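Long-range contacts in disulphide isomerase (PDB 3FK8), which belongs to the thioredoxin superfamily and probably acts as a disulphide isomerase, reshuffling disulphide bonds through a Cys-X-X-Cys pair: residues L4-A12 with V35-R45; L22-T32 with A94-G102. All blocks are in the same frame, centred on the assembly; numbering follows the deposited sequence. Where two conformers were deposited one is given.

Interaction 1 of 2, residues L4-A12 with V35-R45; sequences LNLPYDEHA and VFGANWCTDCR. With FMT (formic acid), chain B.
N39 meets the loop L6-E10 with its carboxamide, while the ring of Y8 lies against the backbone at the end of strand 32-37. Along N39, CB passes 3.9 Å from E10 OE2, and CG rests 3.6 Å from L6 CB. With CG anti to the carbonyl carbon (chi1 -68°), the amide reaches the backbone of Y8. OD1 then takes the N-H of Y8 at 2.9 Å, in the carbonyl plane and on a lone pair, with P7 CD close by. ND2 spends its hydrogens on two acceptors: Y8 O lies nearly in the amide plane at a straight 171°, and E10 OE2, met on its anti side, is 2.9 Å from ND2 at 152°. The rotation of the amide is thereby fixed. A water joins E10 OE2 to N39 N.

The Y8 ring has G37 C over its centre and A38 N nearer its rim on the same face; at G37 there is no side chain to obstruct the hydroxyl, and Y8 OH comes 3.4 Å from G37 CA.

C41 and C44 form the CxxC at the start of helix 42-51, as in thioredoxins, and their thiols are reduced here. The loop packs beside this helix start, through Y8 CE2 at 3.9 Å from C44 CB and a water that connects Y8 OH to C44 O. Both sulfurs accept backbone N-H groups, C41 SG from C44 N as a helix cap and C44 SG from A38 N at 3.5 Å, while a single amide, that of N39, grips both polar atoms of the Y8 backbone.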
ATOM      1  N   LEU A   4       7.744   2.104  19.109  1.00 34.73           N
ATOM      2  CA  LEU A   4       8.823   2.650  18.296  1.00 33.11           C
ATOM      3  C   LEU A   4       8.707   2.124  16.862  1.00 33.09           C
ATOM      4  O   LEU A   4       8.346   0.970  16.641  1.00 33.52           O
ATOM      5  CB  LEU A   4      10.192   2.287  18.926  1.00 33.26           C
ATOM      6  CG  LEU A   4      11.492   2.905  18.402  1.00 30.75           C
ATOM      7  CD1 LEU A   4      11.659   4.381  18.781  1.00 31.26           C
ATOM      8  CD2 LEU A   4      12.699   2.087  18.888  1.00 32.18           C
ATOM      9  N   ASN A   5       8.997   2.980  15.892  1.00 32.48           N
ATOM     10  CA  ASN A   5       9.019   2.608  14.460  1.00 32.12           C
ATOM     11  C   ASN A   5       7.713   2.055  13.842  1.00 31.40           C
ATOM     12  O   ASN A   5       7.707   1.033  13.150  1.00 33.32           O
ATOM     13  CB  ASN A   5      10.212   1.698  14.172  1.00 32.56           C
ATOM     14  CG  ASN A   5      11.505   2.329  14.614  1.00 33.04           C
ATOM     15  OD1 ASN A   5      11.569   3.546  14.762  1.00 32.81           O
ATOM     16  ND2 ASN A   5      12.532   1.523  14.847  1.00 33.49           N
ATOM     17  N   LEU A   6       6.622   2.763  14.095  1.00 29.53           N
ATOM     18  CA  LEU A   6       5.298   2.465  13.520  1.00 28.10           C
ATOM     19  C   LEU A   6       5.260   2.463  11.992  1.00 25.84           C
ATOM     20  O   LEU A   6       5.867   3.319  11.353  1.00 25.90           O
ATOM     21  CB  LEU A   6       4.312   3.495  14.054  1.00 28.32           C
ATOM     22  CG  LEU A   6       4.198   3.505  15.579  1.00 30.09           C
ATOM     23  CD1 LEU A   6       3.376   4.672  16.083  1.00 33.06           C
ATOM     24  CD2 LEU A   6       3.609   2.189  16.069  1.00 31.66           C
ATOM     25  N   PRO A   7       4.500   1.521  11.390  1.00 22.91           N
ATOM     26  CA  PRO A   7       4.540   1.539   9.903  1.00 21.94           C
ATOM     27  C   PRO A   7       3.856   2.739   9.241  1.00 20.04           C
ATOM     28  O   PRO A   7       4.267   3.172   8.170  1.00 22.10           O
ATOM     29  CB  PRO A   7       3.837   0.240   9.502  1.00 22.08           C
ATOM     30  CG  PRO A   7       3.150  -0.268  10.784  1.00 23.14           C
ATOM     31  CD  PRO A   7       3.834   0.329  11.955  1.00 23.20           C
ATOM     32  N   TYR A   8       2.840   3.290   9.887  1.00 15.62           N
ATOM     33  CA  TYR A   8       2.112   4.422   9.343  1.00 15.60           C
ATOM     34  C   TYR A   8       2.469   5.707  10.070  1.00 16.29           C
ATOM     35  O   TYR A   8       2.588   5.734  11.301  1.00 17.19           O
ATOM     36  CB  TYR A   8       0.607   4.142   9.404  1.00 14.26           C
ATOM     37  CG  TYR A   8       0.222   3.013   8.460  1.00 12.69           C
ATOM     38  CD1 TYR A   8      -0.148   3.278   7.160  1.00 12.20           C
ATOM     39  CD2 TYR A   8       0.308   1.696   8.870  1.00 13.47           C
ATOM     40  CE1 TYR A   8      -0.457   2.256   6.297  1.00 11.84           C
ATOM     41  CE2 TYR A   8       0.025   0.656   7.996  1.00 14.79           C
ATOM     42  CZ  TYR A   8      -0.366   0.948   6.721  1.00 12.17           C
ATOM     43  OH  TYR A   8      -0.654  -0.063   5.845  1.00 15.71           O
ATOM     44  N   ASP A   9       2.575   6.776   9.295  1.00 16.59           N
ATOM     45  CA  ASP A   9       2.899   8.070   9.853  1.00 17.31           C
ATOM     46  C   ASP A   9       1.615   8.843   9.992  1.00 16.52           C
ATOM     47  O   ASP A   9       1.048   9.340   9.005  1.00 18.03           O
ATOM     48  CB  ASP A   9       3.876   8.821   8.946  1.00 19.12           C
ATOM     49  CG  ASP A   9       4.295  10.190   9.500  1.00 21.85           C
ATOM     50  OD1 ASP A   9       3.819  10.592  10.597  1.00 22.86           O
ATOM     51  OD2 ASP A   9       5.105  10.844   8.799  1.00 24.06           O
ATOM     52  N   GLU A  10       1.138   8.936  11.227  1.00 17.33           N
ATOM     53  CA  GLU A  10      -0.134   9.552  11.512  1.00 17.32           C
ATOM     54  C   GLU A  10      -0.153  11.072  11.284  1.00 19.32           C
ATOM     55  O   GLU A  10      -1.222  11.673  11.222  1.00 20.10           O
ATOM     56  CB  GLU A  10      -0.567   9.187  12.932  1.00 20.05           C
ATOM     57  CG  GLU A  10      -0.643   7.646  13.090  1.00 23.87           C
ATOM     58  CD  GLU A  10      -1.149   7.115  14.428  1.00 28.32           C
ATOM     59  OE1 GLU A  10      -1.691   7.885  15.251  1.00 31.76           O
ATOM     60  OE2 GLU A  10      -1.006   5.892  14.644  1.00 28.53           O
ATOM     61  N   HIS A  11       1.033  11.656  11.105  1.00 17.99           N
ATOM     62  CA  HIS A  11       1.210  13.088  10.910  1.00 18.11           C
ATOM     63  C   HIS A  11       1.459  13.476   9.473  1.00 18.62           C
ATOM     64  O   HIS A  11       1.492  14.688   9.173  1.00 20.67           O
ATOM     65  CB  HIS A  11       2.367  13.603  11.799  1.00 19.00           C
ATOM     66  CG  HIS A  11       2.162  13.303  13.239  1.00 18.29           C
ATOM     67  ND1 HIS A  11       1.051  13.740  13.918  1.00 19.09           N
ATOM     68  CD2 HIS A  11       2.808  12.448  14.066  1.00 20.90           C
ATOM     69  CE1 HIS A  11       1.076  13.253  15.144  1.00 20.64           C
ATOM     70  NE2 HIS A  11       2.130  12.461  15.255  1.00 20.22           N
ATOM     71  N   ALA A  12       1.623  12.478   8.588  1.00 18.36           N
ATOM     72  CA  ALA A  12       1.957  12.775   7.208  1.00 18.95           C
ATOM     73  C   ALA A  12       0.820  13.510   6.488  1.00 18.43           C
ATOM     74  O   ALA A  12      -0.372  13.295   6.758  1.00 17.91           O
ATOM     75  CB  ALA A  12       2.310  11.490   6.483  1.00 19.95           C
ATOM     76  N   VAL A  35      -0.570   1.975  -0.112  1.00 10.07           N
ATOM     77  CA  VAL A  35      -0.907   0.985   0.912  1.00  9.89           C
ATOM     78  C   VAL A  35      -1.685   1.678   1.993  1.00  8.89           C
ATOM     79  O   VAL A  35      -1.154   2.553   2.698  1.00 10.03           O
ATOM     80  CB  VAL A  35       0.340   0.296   1.525  1.00 10.70           C
ATOM     81  CG1 VAL A  35      -0.098  -0.810   2.447  1.00 12.17           C
ATOM     82  CG2 VAL A  35       1.275  -0.205   0.402  1.00 12.84           C
ATOM     83  N   PHE A  36      -2.977   1.349   2.089  1.00  9.01           N
ATOM     84  CA  PHE A  36      -3.875   1.962   3.094  1.00  8.66           C
ATOM     85  C   PHE A  36      -3.962   1.069   4.325  1.00  9.52           C
ATOM     86  O   PHE A  36      -4.262  -0.121   4.218  1.00 10.77           O
ATOM     87  CB  PHE A  36      -5.265   2.108   2.503  1.00  9.40           C
ATOM     88  CG  PHE A  36      -5.368   3.115   1.393  1.00  9.64           C
ATOM     89  CD1 PHE A  36      -5.865   4.408   1.661  1.00 10.27           C
ATOM     90  CD2 PHE A  36      -4.990   2.806   0.085  1.00 10.99           C
ATOM     91  CE1 PHE A  36      -5.967   5.343   0.619  1.00 12.46           C
ATOM     92  CE2 PHE A  36      -5.115   3.764  -0.942  1.00 12.18           C
ATOM     93  CZ  PHE A  36      -5.592   4.984  -0.680  1.00 13.36           C
ATOM     94  N   GLY A  37      -3.761   1.638   5.511  1.00  8.94           N
ATOM     95  CA  GLY A  37      -3.785   0.827   6.714  1.00  9.29           C
ATOM     96  C   GLY A  37      -3.673   1.717   7.929  1.00  8.96           C
ATOM     97  O   GLY A  37      -3.845   2.949   7.847  1.00  9.97           O
ATOM     98  N   ALA A  38      -3.356   1.122   9.076  1.00  9.77           N
ATOM     99  CA  ALA A  38      -3.242   1.888  10.300  1.00  9.84           C
ATOM    100  C   ALA A  38      -2.395   1.088  11.265  1.00 10.52           C
ATOM    101  O   ALA A  38      -2.327  -0.149  11.204  1.00 11.78           O
ATOM    102  CB  ALA A  38      -4.598   2.176  10.915  1.00 12.14           C
ATOM    103  N   ASN A  39      -1.825   1.767  12.262  1.00 11.24           N
ATOM    104  CA  ASN A  39      -0.928   1.114  13.207  1.00 12.79           C
ATOM    105  C   ASN A  39      -1.610   0.166  14.172  1.00 13.58           C
ATOM    106  O   ASN A  39      -0.957  -0.755  14.658  1.00 16.17           O
ATOM    107  CB  ASN A  39      -0.132   2.181  13.976  1.00 14.04           C
ATOM    108  CG  ASN A  39       0.845   2.913  13.088  1.00 14.43           C
ATOM    109  OD1 ASN A  39       1.472   2.327  12.215  1.00 14.54           O
ATOM    110  ND2 ASN A  39       0.949   4.214  13.274  1.00 17.27           N
ATOM    111  N   TRP A  40      -2.895   0.371  14.434  1.00 13.29           N
ATOM    112  CA  TRP A  40      -3.631  -0.517  15.343  1.00 14.23           C
ATOM    113  C   TRP A  40      -3.918  -1.859  14.723  1.00 13.91           C
ATOM    114  O   TRP A  40      -4.281  -2.781  15.447  1.00 15.68           O
ATOM    115  CB  TRP A  40      -4.947   0.135  15.820  1.00 15.52           C
ATOM    116  CG  TRP A  40      -5.886   0.422  14.727  1.00 14.63           C
ATOM    117  CD1 TRP A  40      -6.058   1.650  14.082  1.00 18.42           C
ATOM    118  CD2 TRP A  40      -6.814  -0.491  14.093  1.00 16.06           C
ATOM    119  NE1 TRP A  40      -7.019   1.519  13.103  1.00 17.36           N
ATOM    120  CE2 TRP A  40      -7.487   0.228  13.063  1.00 16.34           C
ATOM    121  CE3 TRP A  40      -7.135  -1.843  14.280  1.00 18.43           C
ATOM    122  CZ2 TRP A  40      -8.474  -0.364  12.256  1.00 19.42           C
ATOM    123  CZ3 TRP A  40      -8.106  -2.419  13.493  1.00 20.07           C
ATOM    124  CH2 TRP A  40      -8.768  -1.686  12.482  1.00 20.10           C
ATOM    125  N   CYS A  41      -3.830  -1.971  13.393  1.00 11.65           N
ATOM    126  CA  CYS A  41      -4.279  -3.170  12.724  1.00 12.35           C
ATOM    127  C   CYS A  41      -3.172  -4.206  12.577  1.00 11.24           C
ATOM    128  O   CYS A  41      -2.127  -3.954  11.962  1.00 12.44           O
ATOM    129  CB  CYS A  41      -4.788  -2.776  11.378  1.00 13.21           C
ATOM    130  SG  CYS A  41      -5.233  -4.271  10.371  1.00 17.83           S
ATOM    131  N   THR A  42      -3.384  -5.347  13.221  1.00 12.39           N
ATOM    132  CA  THR A  42      -2.343  -6.356  13.263  0.50 12.26           C
ATOM    133  C   THR A  42      -2.054  -6.897  11.858  1.00 10.92           C
ATOM    134  O   THR A  42      -0.920  -7.255  11.573  1.00 12.08           O
ATOM    135  CB  THR A  42      -2.649  -7.460  14.323  0.50 12.84           C
ATOM    136  OG1 THR A  42      -3.853  -8.179  13.981  0.50 14.99           O
ATOM    137  CG2 THR A  42      -2.816  -6.794  15.656  0.50 15.01           C
ATOM    138  N   ASP A  43      -3.065  -6.969  10.962  1.00 10.02           N
ATOM    139  CA  ASP A  43      -2.781  -7.372   9.596  1.00  9.87           C
ATOM    140  C   ASP A  43      -1.940  -6.373   8.844  1.00 10.09           C
ATOM    141  O   ASP A  43      -1.042  -6.725   8.070  1.00 10.79           O
ATOM    142  CB  ASP A  43      -4.092  -7.649   8.878  1.00 10.60           C
ATOM    143  CG  ASP A  43      -4.846  -8.761   9.557  1.00 10.78           C
ATOM    144  OD1 ASP A  43      -4.446  -9.956   9.388  1.00 11.22           O
ATOM    145  OD2 ASP A  43      -5.793  -8.478  10.303  1.00 12.82           O
ATOM    146  N   CYS A  44      -2.156  -5.078   9.117  1.00 10.31           N
ATOM    147  CA  CYS A  44      -1.313  -4.050   8.505  1.00 10.08           C
ATOM    148  C   CYS A  44       0.125  -4.123   9.003  1.00  9.76           C
ATOM    149  O   CYS A  44       1.071  -3.962   8.215  1.00 11.60           O
ATOM    150  CB  CYS A  44      -1.840  -2.677   8.843  1.00 10.67           C
ATOM    151  SG  CYS A  44      -3.478  -2.297   8.134  1.00 13.03           S
ATOM    152  N   ARG A  45       0.292  -4.368  10.312  1.00 11.26           N
ATOM    153  CA  ARG A  45       1.631  -4.505  10.840  1.00 12.15           C
ATOM    154  C   ARG A  45       2.335  -5.729  10.253  1.00 11.81           C
ATOM    155  O   ARG A  45       3.512  -5.690   9.930  1.00 12.14           O
ATOM    156  CB  ARG A  45       1.613  -4.589  12.363  1.00 12.50           C
ATOM    157  CG  ARG A  45       1.055  -3.292  13.029  1.00 14.76           C
ATOM    158  CD  ARG A  45       1.314  -3.194  14.551  1.00 21.38           C
ATOM    159  NE  ARG A  45       0.839  -4.389  15.266  1.00 23.97           N
ATOM    160  CZ  ARG A  45      -0.370  -4.541  15.819  1.00 24.79           C
ATOM    161  NH1 ARG A  45      -1.283  -3.586  15.757  1.00 25.28           N
ATOM    162  NH2 ARG A  45      -0.669  -5.665  16.465  1.00 25.57           N
TER
HETATM  163  C   FMT B   1      -6.764  -5.742  14.196  1.00 31.31           C
HETATM  164  O1  FMT B   1      -5.898  -5.594  15.078  1.00 29.21           O
HETATM  165  O2  FMT B   1      -6.566  -6.101  13.023  1.00 32.46           O
HETATM  166  O   HOH W   1       0.856  -2.259   5.965  1.00 15.68           O
HETATM  167  O   HOH W   2      -2.492   4.529  12.524  1.00 15.31           O

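Interaction 2 of 2, residues L22-T32 with A94-G102; sequences LAAGKRTHKPT and AVVVVNSDG
T32 and V98 form an antiparallel hydrogen-bonded pair: T32 N to V98 O and V98 N to T32 O are both 2.8 Å, with N-H...O angles of 162° and 172°. Beside the pair, V97 CA approaches T32 O at 3.4 Å in a CA-H...O contact.

On the face of the sheet that carries the T32 and V98 side chains, the CD2 methyl of L22 reaches V98 CG1 at 3.5 Å, the two side chains crossing at about a right angle. V98 CG1 is anti to its backbone nitrogen (chi1 -175°), which carries that methyl to the leucine. On the other face of strand 94-98, P31 CB meets V97 CG1 at 4.0 Å. Past the end of the strand, S100 CB rests against two carbonyl oxygens, G25 O and K30 O, each 3.6 Å away.

Farther out, the backbone on each side sets these groups in place. A Schellman motif ends the helix, K30 N bonding to G25 O and H29 N more weakly to K26 O, with H29 at positive phi; this turns the chain from the helix toward T32. A type I turn from N99 to G102 brings S100 back against the helix end.

The contact therefore joins the C-terminal end of helix 14-28 and the start of strand 32-37 to the end of strand 94-98. L22 also touches Y84, P31 touches F64, and strand 104-107 flanks strand 94-98 on its other edge.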
ATOM      1  N   LEU A  22       3.604   9.700  -7.172  1.00 17.82           N
ATOM      2  CA  LEU A  22       3.116   9.615  -8.538  1.00 18.96           C
ATOM      3  C   LEU A  22       4.049  10.362  -9.497  1.00 19.23           C
ATOM      4  O   LEU A  22       4.275   9.905 -10.626  1.00 20.78           O
ATOM      5  CB  LEU A  22       1.645  10.083  -8.663  1.00 18.99           C
ATOM      6  CG  LEU A  22       0.604   9.198  -7.938  1.00 22.09           C
ATOM      7  CD1 LEU A  22      -0.731   9.916  -8.056  1.00 25.79           C
ATOM      8  CD2 LEU A  22       0.468   7.823  -8.519  1.00 23.54           C
ATOM      9  N   ALA A  23       4.623  11.484  -9.045  1.00 19.97           N
ATOM     10  CA  ALA A  23       5.578  12.220  -9.866  1.00 20.65           C
ATOM     11  C   ALA A  23       6.835  11.367 -10.112  1.00 20.86           C
ATOM     12  O   ALA A  23       7.404  11.339 -11.213  1.00 22.01           O
ATOM     13  CB  ALA A  23       5.930  13.554  -9.207  1.00 21.45           C
ATOM     14  N   ALA A  24       7.249  10.642  -9.071  1.00 19.72           N
ATOM     15  CA  ALA A  24       8.421   9.761  -9.148  1.00 20.16           C
ATOM     16  C   ALA A  24       8.137   8.598 -10.096  1.00 19.22           C
ATOM     17  O   ALA A  24       9.019   8.209 -10.871  1.00 19.89           O
ATOM     18  CB  ALA A  24       8.786   9.240  -7.765  1.00 20.36           C
ATOM     19  N   GLY A  25       6.935   8.026 -10.022  1.00 18.96           N
ATOM     20  CA  GLY A  25       6.533   6.969 -10.935  1.00 19.91           C
ATOM     21  C   GLY A  25       6.495   7.410 -12.376  1.00 20.78           C
ATOM     22  O   GLY A  25       6.882   6.653 -13.264  1.00 21.47           O
ATOM     23  N   LYS A  26       5.964   8.600 -12.627  1.00 21.46           N
ATOM     24  CA  LYS A  26       5.994   9.130 -13.994  0.50 22.75           C
ATOM     25  C   LYS A  26       7.436   9.281 -14.498  1.00 23.44           C
ATOM     26  O   LYS A  26       7.752   8.846 -15.605  1.00 24.22           O
ATOM     27  CB  LYS A  26       5.246  10.454 -14.080  0.50 22.99           C
ATOM     28  CG  LYS A  26       5.520  11.215 -15.348  0.50 23.38           C
ATOM     29  CD  LYS A  26       4.993  12.603 -15.195  0.50 26.13           C
ATOM     30  CE  LYS A  26       3.490  12.582 -14.952  0.50 27.85           C
ATOM     31  NZ  LYS A  26       2.735  12.629 -16.239  0.50 28.38           N
ATOM     32  N   ARG A  27       8.294   9.859 -13.656  1.00 23.69           N
ATOM     33  CA  ARG A  27       9.708  10.088 -13.972  0.50 24.38           C
ATOM     34  C   ARG A  27      10.454   8.790 -14.266  1.00 24.70           C
ATOM     35  O   ARG A  27      11.232   8.705 -15.237  1.00 26.14           O
ATOM     36  CB  ARG A  27      10.370  10.795 -12.792  0.50 25.31           C
ATOM     37  CG  ARG A  27      11.812  11.190 -13.017  0.50 26.42           C
ATOM     38  CD  ARG A  27      12.428  11.703 -11.726  0.50 29.04           C
ATOM     39  NE  ARG A  27      12.739  10.636 -10.775  0.50 30.27           N
ATOM     40  CZ  ARG A  27      12.425  10.671  -9.480  0.50 30.70           C
ATOM     41  NH1 ARG A  27      11.799  11.735  -8.971  0.50 29.91           N
ATOM     42  NH2 ARG A  27      12.752   9.654  -8.683  0.50 30.93           N
ATOM     43  N   THR A  28      10.235   7.778 -13.434  1.00 23.29           N
ATOM     44  CA  THR A  28      10.947   6.493 -13.535  1.00 22.08           C
ATOM     45  C   THR A  28      10.220   5.456 -14.399  1.00 20.95           C
ATOM     46  O   THR A  28      10.735   4.348 -14.622  1.00 22.39           O
ATOM     47  CB  THR A  28      11.218   5.892 -12.131  1.00 22.39           C
ATOM     48  OG1 THR A  28       9.966   5.578 -11.501  1.00 21.99           O
ATOM     49  CG2 THR A  28      12.015   6.856 -11.259  1.00 22.59           C
ATOM     50  N   HIS A  29       9.017   5.801 -14.868  1.00 20.59           N
ATOM     51  CA  HIS A  29       8.140   4.878 -15.615  1.00 20.64           C
ATOM     52  C   HIS A  29       7.841   3.616 -14.794  1.00 19.98           C
ATOM     53  O   HIS A  29       7.995   2.488 -15.257  1.00 20.97           O
ATOM     54  CB  HIS A  29       8.717   4.497 -16.988  1.00 23.14           C
ATOM     55  CG  HIS A  29       7.686   3.976 -17.944  1.00 24.86           C
ATOM     56  ND1 HIS A  29       6.504   4.639 -18.208  1.00 32.02           N
ATOM     57  CD2 HIS A  29       7.662   2.859 -18.716  1.00 30.64           C
ATOM     58  CE1 HIS A  29       5.793   3.949 -19.084  1.00 31.50           C
ATOM     59  NE2 HIS A  29       6.469   2.855 -19.399  1.00 31.90           N
ATOM     60  N   LYS A  30       7.471   3.843 -13.540  1.00 18.45           N
ATOM     61  CA  LYS A  30       7.068   2.766 -12.648  0.50 17.43           C
ATOM     62  C   LYS A  30       5.683   3.025 -12.095  1.00 16.62           C
ATOM     63  O   LYS A  30       5.274   4.175 -11.929  1.00 17.15           O
ATOM     64  CB  LYS A  30       8.016   2.639 -11.463  0.50 17.61           C
ATOM     65  CG  LYS A  30       9.391   2.093 -11.818  0.50 16.88           C
ATOM     66  CD  LYS A  30      10.356   2.467 -10.749  0.50 17.68           C
ATOM     67  CE  LYS A  30      10.269   1.552  -9.574  0.50 17.74           C
ATOM     68  NZ  LYS A  30      11.527   1.634  -8.791  0.50 20.47           N
ATOM     69  N   PRO A  31       4.938   1.955 -11.843  1.00 15.57           N
ATOM     70  CA  PRO A  31       3.677   2.117 -11.099  1.00 15.31           C
ATOM     71  C   PRO A  31       3.932   2.529  -9.642  1.00 15.60           C
ATOM     72  O   PRO A  31       5.033   2.295  -9.082  1.00 15.59           O
ATOM     73  CB  PRO A  31       3.077   0.711 -11.162  1.00 17.02           C
ATOM     74  CG  PRO A  31       4.227  -0.209 -11.305  1.00 18.59           C
ATOM     75  CD  PRO A  31       5.262   0.536 -12.097  1.00 16.85           C
ATOM     76  N   THR A  32       2.928   3.144  -9.037  1.00 14.79           N
ATOM     77  CA  THR A  32       2.959   3.505  -7.627  1.00 15.42           C
ATOM     78  C   THR A  32       2.021   2.594  -6.844  1.00 13.53           C
ATOM     79  O   THR A  32       0.905   2.311  -7.279  1.00 13.80           O
ATOM     80  CB  THR A  32       2.533   4.951  -7.453  1.00 16.24           C
ATOM     81  OG1 THR A  32       3.447   5.780  -8.165  1.00 19.54           O
ATOM     82  CG2 THR A  32       2.489   5.374  -5.966  1.00 18.03           C
ATOM     83  N   ALA A  94      -5.165  -2.503   2.529  1.00  9.67           N
ATOM     84  CA  ALA A  94      -5.670  -2.498   1.148  1.00  9.85           C
ATOM     85  C   ALA A  94      -4.690  -1.782   0.271  1.00  9.60           C
ATOM     86  O   ALA A  94      -3.966  -0.913   0.731  1.00 10.71           O
ATOM     87  CB  ALA A  94      -7.029  -1.844   1.080  1.00 11.49           C
ATOM     88  N   VAL A  95      -4.634  -2.152  -1.002  1.00  8.94           N
ATOM     89  CA  VAL A  95      -3.681  -1.517  -1.897  1.00  9.57           C
ATOM     90  C   VAL A  95      -4.353  -1.009  -3.172  1.00  9.81           C
ATOM     91  O   VAL A  95      -5.389  -1.542  -3.601  1.00 10.73           O
ATOM     92  CB  VAL A  95      -2.401  -2.357  -2.200  1.00 12.02           C
ATOM     93  CG1 VAL A  95      -1.605  -2.805  -0.875  1.00 12.83           C
ATOM     94  CG2 VAL A  95      -2.770  -3.542  -2.894  1.00 15.19           C
ATOM     95  N   VAL A  96      -3.744   0.030  -3.726  1.00  9.14           N
ATOM     96  CA  VAL A  96      -4.072   0.534  -5.063  1.00  9.88           C
ATOM     97  C   VAL A  96      -2.767   0.555  -5.845  1.00 10.37           C
ATOM     98  O   VAL A  96      -1.762   1.031  -5.344  1.00 11.58           O
ATOM     99  CB  VAL A  96      -4.686   1.964  -5.016  1.00  9.46           C
ATOM    100  CG1 VAL A  96      -5.014   2.487  -6.415  1.00 12.46           C
ATOM    101  CG2 VAL A  96      -5.890   1.981  -4.146  1.00 11.58           C
ATOM    102  N   VAL A  97      -2.793   0.073  -7.089  1.00 11.66           N
ATOM    103  CA  VAL A  97      -1.640   0.189  -7.981  1.00 12.91           C
ATOM    104  C   VAL A  97      -2.056   1.271  -8.988  1.00 12.02           C
ATOM    105  O   VAL A  97      -3.096   1.148  -9.649  1.00 12.42           O
ATOM    106  CB  VAL A  97      -1.384  -1.150  -8.739  1.00 14.43           C
ATOM    107  CG1 VAL A  97      -0.274  -1.003  -9.794  1.00 16.69           C
ATOM    108  CG2 VAL A  97      -1.087  -2.281  -7.743  1.00 16.57           C
ATOM    109  N   VAL A  98      -1.272   2.333  -9.082  1.00 12.41           N
ATOM    110  CA  VAL A  98      -1.539   3.395 -10.043  1.00 13.02           C
ATOM    111  C   VAL A  98      -0.435   3.306 -11.096  1.00 14.99           C
ATOM    112  O   VAL A  98       0.762   3.287 -10.755  1.00 17.14           O
ATOM    113  CB  VAL A  98      -1.501   4.781  -9.333  1.00 13.09           C
ATOM    114  CG1 VAL A  98      -1.907   5.939 -10.269  1.00 15.72           C
ATOM    115  CG2 VAL A  98      -2.423   4.729  -8.092  1.00 14.01           C
ATOM    116  N   ASN A  99      -0.802   3.313 -12.366  1.00 16.32           N
ATOM    117  CA  ASN A  99       0.196   3.255 -13.436  1.00 18.58           C
ATOM    118  C   ASN A  99       0.960   4.549 -13.504  1.00 19.06           C
ATOM    119  O   ASN A  99       0.620   5.554 -12.883  1.00 19.08           O
ATOM    120  CB  ASN A  99      -0.471   2.985 -14.786  1.00 19.71           C
ATOM    121  CG  ASN A  99      -0.932   1.569 -14.916  1.00 25.56           C
ATOM    122  OD1 ASN A  99      -0.338   0.632 -14.352  1.00 29.27           O
ATOM    123  ND2 ASN A  99      -2.005   1.392 -15.652  1.00 30.79           N
ATOM    124  N   SER A 100       2.029   4.496 -14.304  1.00 19.31           N
ATOM    125  CA  SER A 100       2.959   5.611 -14.405  1.00 21.89           C
ATOM    126  C   SER A 100       2.304   6.861 -14.986  1.00 22.30           C
ATOM    127  O   SER A 100       2.822   7.953 -14.833  1.00 25.30           O
ATOM    128  CB  SER A 100       4.200   5.192 -15.214  1.00 22.59           C
ATOM    129  OG  SER A 100       3.823   4.704 -16.505  1.00 24.75           O
ATOM    130  N   ASP A 101       1.155   6.698 -15.652  1.00 23.47           N
ATOM    131  CA  ASP A 101       0.377   7.830 -16.137  1.00 23.65           C
ATOM    132  C   ASP A 101      -0.609   8.429 -15.130  1.00 23.12           C
ATOM    133  O   ASP A 101      -1.372   9.342 -15.439  1.00 26.16           O
ATOM    134  CB  ASP A 101      -0.369   7.440 -17.430  1.00 24.82           C
ATOM    135  CG  ASP A 101      -1.565   6.494 -17.187  1.00 25.93           C
ATOM    136  OD1 ASP A 101      -1.692   5.870 -16.088  1.00 25.16           O
ATOM    137  OD2 ASP A 101      -2.409   6.356 -18.131  1.00 29.81           O
ATOM    138  N   GLY A 102      -0.615   7.912 -13.906  1.00 19.65           N
ATOM    139  CA  GLY A 102      -1.493   8.503 -12.899  1.00 19.54           C
ATOM    140  C   GLY A 102      -2.881   7.877 -12.798  1.00 17.08           C
ATOM    141  O   GLY A 102      -3.672   8.302 -11.954  1.00 16.19           O
TER
HETATM  142  O   HOH W   3       2.169   8.604 -12.025  1.00 25.66           O
HETATM  143  O   HOH W   4       3.143   5.710 -10.952  1.00 18.88           O

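The segments alternate along the chain, 4-12, 22-32, 35-45 and 94-102, so the two contacts cross rather than follow one another. Their centres lie about 21 Å apart, on opposite sides of the centre of the chain, yet both reach the same four-stranded mixed sheet. Strand 32-37 connects them: it begins in interaction 2 and ends in interaction 1, where the chain proceeds to the CxxC. Strand 94-98 runs antiparallel to it, and the contacts meet where F36 N lies 2.8 Å from A94 O, a probable hydrogen bond. Interaction 1 thus lies at the cysteine end of the thioredoxin-like fold, and interaction 2 at the far end of the same strand pair.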